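PDB 2OOL: sensor protein from Rhodopseudomonas palustris, which senses light through a biliverdin held in the chromophore-binding region crystallised here and, as the full-length protein, probably passes the signal on as a histidine kinase. Local coordinates for residues Asn103-Asp108 against Gly120-His125; Arg116-Ile121 against Leu131-Arg136. One frame throughout, in Å; residues are numbered along the deposited sequence.

Interaction 1: Asn103-Asp108 against Gly120-His125; sequences NPIRLD and GILHRH
N103 lays the end of its side chain against the backbone of L122 and grips it with two hydrogen bonds, much as a strand's peptide group would. N103 has CG beside its backbone N and anti to the carbonyl carbon (chi1 -83°), from where its amide extends to the backbone of L122. N103 OD1 accepts from L122 N at 2.9 Å with an almost straight N-H...O angle of 174°, the donor tilted out of the amide's carbonyl plane. N103 ND2 gives a hydrogen to L122 O at 2.8 Å, and that oxygen lies close to the amide plane, so the two bonds fix the rotation of the flat group. An alanine here would probably leave the N-H and C=O of L122 without these mates and free the end of the loop before the strand to shift.

The next residue follows a cis peptide bond. P104 CB meets I121 CD1 at 3.9 Å, and P104 CA directs a hydrogen at G120 O over 3.4 Å. I105 and G120 then form an antiparallel hydrogen-bonded pair; I105 N reaches G120 O at 2.9 Å. The side chains of I105 and L122 cross obliquely, I105 CD1 to L122 CD2, but I105 has two conformers, which makes their close approach doubtful. L107 CD1 rests 4.1 Å from G120 CA, where glycine offers no side chain.

A93 of helix 84-94 touches both I105 and L122, while Y308 of helix 308-332 touches N103, P104 and I121. The pairing belongs to a beta hairpin at the margin of the antiparallel sheet of a PAS fold.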
# COMPACT_ATOMS: atom_id res chain seq x y z
N ASN A 103 -1.31 -14.70 5.63
CA ASN A 103 -0.76 -14.10 6.83
C ASN A 103 -0.93 -12.56 6.74
O ASN A 103 -0.76 -11.97 5.65
CB ASN A 103 0.73 -14.41 7.00
CG ASN A 103 1.01 -15.78 7.65
OD1 ASN A 103 0.18 -16.34 8.37
ND2 ASN A 103 2.20 -16.32 7.38
N PRO A 104 -1.26 -11.90 7.87
CA PRO A 104 -1.62 -12.42 9.17
C PRO A 104 -3.11 -12.76 9.23
O PRO A 104 -3.91 -12.18 8.48
CB PRO A 104 -1.28 -11.24 10.08
CG PRO A 104 -1.62 -10.07 9.30
CD PRO A 104 -1.27 -10.42 7.88
N ILE A 105 -3.46 -13.67 10.14
CA ILE A 105 -4.81 -14.10 10.37
C ILE A 105 -5.21 -13.60 11.75
O ILE A 105 -4.44 -13.77 12.67
CB ILE A 105 -4.86 -15.66 10.35
CG1 ILE A 105 -4.25 -16.20 9.05
CG2 ILE A 105 -6.29 -16.16 10.52
CD1 ILE A 105 -3.34 -17.38 9.27
N ARG A 106 -6.39 -13.00 11.91
CA ARG A 106 -6.79 -12.55 13.24
C ARG A 106 -7.20 -13.76 14.04
O ARG A 106 -8.01 -14.53 13.59
CB ARG A 106 -7.94 -11.55 13.21
CG ARG A 106 -8.34 -11.02 14.64
CD ARG A 106 -9.84 -10.96 14.89
NE ARG A 106 -10.04 -10.34 16.19
CZ ARG A 106 -10.66 -9.18 16.40
NH1 ARG A 106 -11.25 -8.44 15.42
NH2 ARG A 106 -10.68 -8.75 17.65
N LEU A 107 -6.61 -13.92 15.21
CA LEU A 107 -6.96 -14.97 16.13
C LEU A 107 -7.22 -14.36 17.51
O LEU A 107 -6.44 -13.52 17.99
CB LEU A 107 -5.83 -15.98 16.21
CG LEU A 107 -5.52 -16.80 14.93
CD1 LEU A 107 -4.40 -17.72 15.12
CD2 LEU A 107 -6.72 -17.58 14.44
N ASP A 108 -8.34 -14.78 18.11
CA ASP A 108 -8.75 -14.42 19.45
C ASP A 108 -8.59 -15.65 20.34
O ASP A 108 -9.20 -16.69 20.07
CB ASP A 108 -10.23 -13.95 19.43
CG ASP A 108 -10.41 -12.59 18.67
OD1 ASP A 108 -9.47 -11.81 18.62
OD2 ASP A 108 -11.48 -12.30 18.11
N GLY A 120 -2.08 -13.74 13.84
CA GLY A 120 -1.58 -15.11 13.72
C GLY A 120 -0.73 -15.29 12.47
O GLY A 120 -1.18 -15.00 11.33
N ILE A 121 0.50 -15.77 12.67
CA ILE A 121 1.48 -15.90 11.59
C ILE A 121 1.80 -17.39 11.49
O ILE A 121 2.41 -17.96 12.38
CB ILE A 121 2.80 -15.12 11.88
CG1 ILE A 121 2.52 -13.72 12.43
CG2 ILE A 121 3.74 -15.12 10.62
CD1 ILE A 121 2.07 -12.78 11.44
N LEU A 122 1.38 -17.97 10.40
CA LEU A 122 1.38 -19.39 10.15
C LEU A 122 2.46 -19.75 9.12
O LEU A 122 2.65 -19.03 8.11
CB LEU A 122 0.01 -19.69 9.54
CG LEU A 122 -0.75 -20.95 9.79
CD1 LEU A 122 -0.58 -21.52 11.21
CD2 LEU A 122 -2.22 -20.55 9.46
N HIS A 123 3.17 -20.85 9.35
CA HIS A 123 4.04 -21.40 8.33
C HIS A 123 4.32 -22.90 8.48
O HIS A 123 4.18 -23.47 9.56
CB HIS A 123 5.33 -20.58 8.18
CG HIS A 123 6.43 -20.98 9.10
ND1 HIS A 123 6.68 -20.31 10.28
CD2 HIS A 123 7.42 -21.90 8.96
CE1 HIS A 123 7.76 -20.84 10.85
NE2 HIS A 123 8.22 -21.81 10.07
N ARG A 124 4.71 -23.49 7.36
CA ARG A 124 5.02 -24.92 7.22
C ARG A 124 6.49 -25.09 6.87
O ARG A 124 6.93 -24.50 5.91
CB ARG A 124 4.26 -25.46 6.04
CG ARG A 124 2.89 -25.99 6.34
CD ARG A 124 2.41 -26.78 5.11
NE ARG A 124 0.99 -27.11 5.18
CZ ARG A 124 -0.01 -26.22 5.13
NH1 ARG A 124 0.23 -24.91 4.97
NH2 ARG A 124 -1.26 -26.66 5.23
N HIS A 125 7.25 -25.89 7.61
CA HIS A 125 8.70 -26.10 7.35
C HIS A 125 9.00 -27.39 8.13
O HIS A 125 8.39 -27.63 9.18
CB HIS A 125 9.52 -24.81 7.75
CG HIS A 125 11.03 -24.91 7.61
ND1 HIS A 125 11.66 -25.16 6.41
CD2 HIS A 125 12.02 -24.77 8.53
CE1 HIS A 125 12.97 -25.18 6.60
NE2 HIS A 125 13.21 -24.94 7.88

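Interaction 2: Arg116-Ile121 against Leu131-Arg136; sequences RAFNGI and LELEPR
F118 and L133 meet because each has its CG anti to the carbonyl carbon and beside the backbone N, with chi1 at -64° in both. The two side chains slant across one another: L133 CD1 lies over a ring face of F118, 4.2 Å from the centroid and 21° off the normal, a CH-pi contact offset toward the rim. L133 CB is 3.9 Å from F118 CD1. At the ring edge, in its plane, sits E134 O, 3.7 Å from F118 CD1; the same oxygen accepts from N119 N at 2.8 Å.

This is the hairpin of strands 114-125 and 128-134 in the antiparallel sheet of the PAS fold, next to its edge strand 105-111, with N119-E134 and I121-E132 as antiparallel hydrogen-bonded pairs and G120-L133 as the non-hydrogen-bonded pair between them. In that middle pair CA hydrogens supply further links: G120 CA faces E132 O and L133 CA faces N119 O.

R136 packs its CG 3.6 Å from F118 C, and a water joins R136 N to A117 O. At the other end a second water donates to I121 O and to E132 OE1, each at 2.7 Å. The E132 carboxylate also accepts from the backbone N atoms of V261 and L262 and from S260 OG, while E134 OE2 forms a salt bridge with R311 of helix 308-332.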
# COMPACT_ATOMS: atom_id res chain seq x y z
N ARG A 116 -8.25 -12.24 24.23
CA ARG A 116 -7.13 -11.49 23.68
C ARG A 116 -6.98 -11.70 22.20
O ARG A 116 -6.92 -12.84 21.72
CB ARG A 116 -5.82 -11.96 24.29
CG ARG A 116 -5.69 -11.67 25.78
CD ARG A 116 -4.99 -10.34 25.98
NE ARG A 116 -3.65 -10.31 25.39
CZ ARG A 116 -2.55 -10.79 25.97
NH1 ARG A 116 -2.60 -11.36 27.18
NH2 ARG A 116 -1.38 -10.68 25.34
N ALA A 117 -6.77 -10.58 21.48
CA ALA A 117 -6.68 -10.54 20.03
C ALA A 117 -5.20 -10.39 19.55
O ALA A 117 -4.42 -9.56 20.06
CB ALA A 117 -7.56 -9.33 19.46
N PHE A 118 -4.88 -11.17 18.53
CA PHE A 118 -3.54 -11.34 17.99
C PHE A 118 -3.54 -11.41 16.48
O PHE A 118 -4.53 -11.67 15.85
CB PHE A 118 -2.91 -12.64 18.46
CG PHE A 118 -2.68 -12.74 19.94
CD1 PHE A 118 -1.55 -12.17 20.52
CD2 PHE A 118 -3.56 -13.45 20.74
CE1 PHE A 118 -1.34 -12.23 21.89
CE2 PHE A 118 -3.35 -13.55 22.09
CZ PHE A 118 -2.25 -12.95 22.68
N ASN A 119 -2.35 -11.16 15.91
CA ASN A 119 -2.04 -11.44 14.53
C ASN A 119 -1.45 -12.83 14.56
O ASN A 119 -0.40 -13.05 15.19
CB ASN A 119 -0.94 -10.49 13.97
CG ASN A 119 -1.48 -9.32 13.23
OD1 ASN A 119 -0.69 -8.45 12.80
ND2 ASN A 119 -2.78 -9.27 13.00
N GLY A 120 -2.08 -13.74 13.84
CA GLY A 120 -1.58 -15.11 13.72
C GLY A 120 -0.73 -15.29 12.47
O GLY A 120 -1.18 -15.00 11.33
N ILE A 121 0.50 -15.77 12.67
CA ILE A 121 1.48 -15.90 11.59
C ILE A 121 1.80 -17.39 11.49
O ILE A 121 2.41 -17.96 12.38
CB ILE A 121 2.80 -15.12 11.88
CG1 ILE A 121 2.52 -13.72 12.43
CG2 ILE A 121 3.74 -15.12 10.62
CD1 ILE A 121 2.07 -12.78 11.44
N LEU A 131 2.62 -21.88 14.42
CA LEU A 131 1.77 -20.70 14.52
C LEU A 131 2.39 -19.71 15.50
O LEU A 131 2.76 -20.09 16.60
CB LEU A 131 0.38 -21.10 15.00
CG LEU A 131 -0.60 -19.94 15.35
CD1 LEU A 131 -0.99 -19.12 14.11
CD2 LEU A 131 -1.82 -20.44 16.04
N GLU A 132 2.49 -18.46 15.11
CA GLU A 132 3.03 -17.48 16.01
C GLU A 132 2.02 -16.35 16.19
O GLU A 132 1.38 -15.96 15.25
CB GLU A 132 4.35 -16.95 15.44
CG GLU A 132 5.46 -18.00 15.40
CD GLU A 132 6.72 -17.49 14.74
OE1 GLU A 132 6.74 -17.41 13.50
OE2 GLU A 132 7.69 -17.17 15.45
N LEU A 133 1.88 -15.87 17.43
CA LEU A 133 0.89 -14.86 17.81
C LEU A 133 1.60 -13.60 18.14
O LEU A 133 2.40 -13.57 19.08
CB LEU A 133 0.12 -15.35 19.05
CG LEU A 133 -0.74 -16.59 18.92
CD1 LEU A 133 -1.59 -16.75 20.18
CD2 LEU A 133 -1.56 -16.54 17.67
N GLU A 134 1.39 -12.56 17.34
CA GLU A 134 2.02 -11.23 17.52
C GLU A 134 0.95 -10.23 17.89
O GLU A 134 -0.19 -10.45 17.58
CB GLU A 134 2.64 -10.72 16.19
CG GLU A 134 4.01 -11.27 15.83
CD GLU A 134 4.69 -10.55 14.65
OE1 GLU A 134 4.06 -9.65 14.00
OE2 GLU A 134 5.85 -10.94 14.35
N PRO A 135 1.34 -9.06 18.43
CA PRO A 135 0.37 -7.98 18.57
C PRO A 135 -0.15 -7.50 17.23
O PRO A 135 0.55 -7.57 16.21
CB PRO A 135 1.16 -6.86 19.26
CG PRO A 135 2.44 -7.46 19.71
CD PRO A 135 2.68 -8.68 18.88
N ARG A 136 -1.37 -7.00 17.21
CA ARG A 136 -1.99 -6.58 15.97
C ARG A 136 -1.53 -5.20 15.49
O ARG A 136 -1.03 -4.39 16.26
CB ARG A 136 -3.51 -6.55 16.14
CG ARG A 136 -4.11 -7.88 16.57
CD ARG A 136 -5.59 -7.98 16.25
NE ARG A 136 -5.84 -7.79 14.83
CZ ARG A 136 -7.05 -7.71 14.27
NH1 ARG A 136 -8.17 -7.86 15.01
NH2 ARG A 136 -7.16 -7.52 12.96
O HOH W 1 -3.11 -7.24 19.56
O HOH W 2 5.01 -18.56 11.76

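How the interactions relate
Read from the N terminus, the chain enters strand 105-111 at the edge of the sheet, turns back into strand 114-125, and turns again into strand 128-134. Interaction 1 closes the first hairpin, with 11 residues between its segments, and interaction 2 closes the second, with 9. The two loops overlap over 116-125, with G120 and I121 in both contacts, and neither contains the other: strand 114-125 is the middle member, bonded along both edges. L107 O to F118 N, 2.9 Å apart and probably hydrogen-bonded, links the two contacts directly. Beyond strand 128-134 the sheet continues with strand 44-48, so the pair of hairpins joins the sheet's edge to its interior.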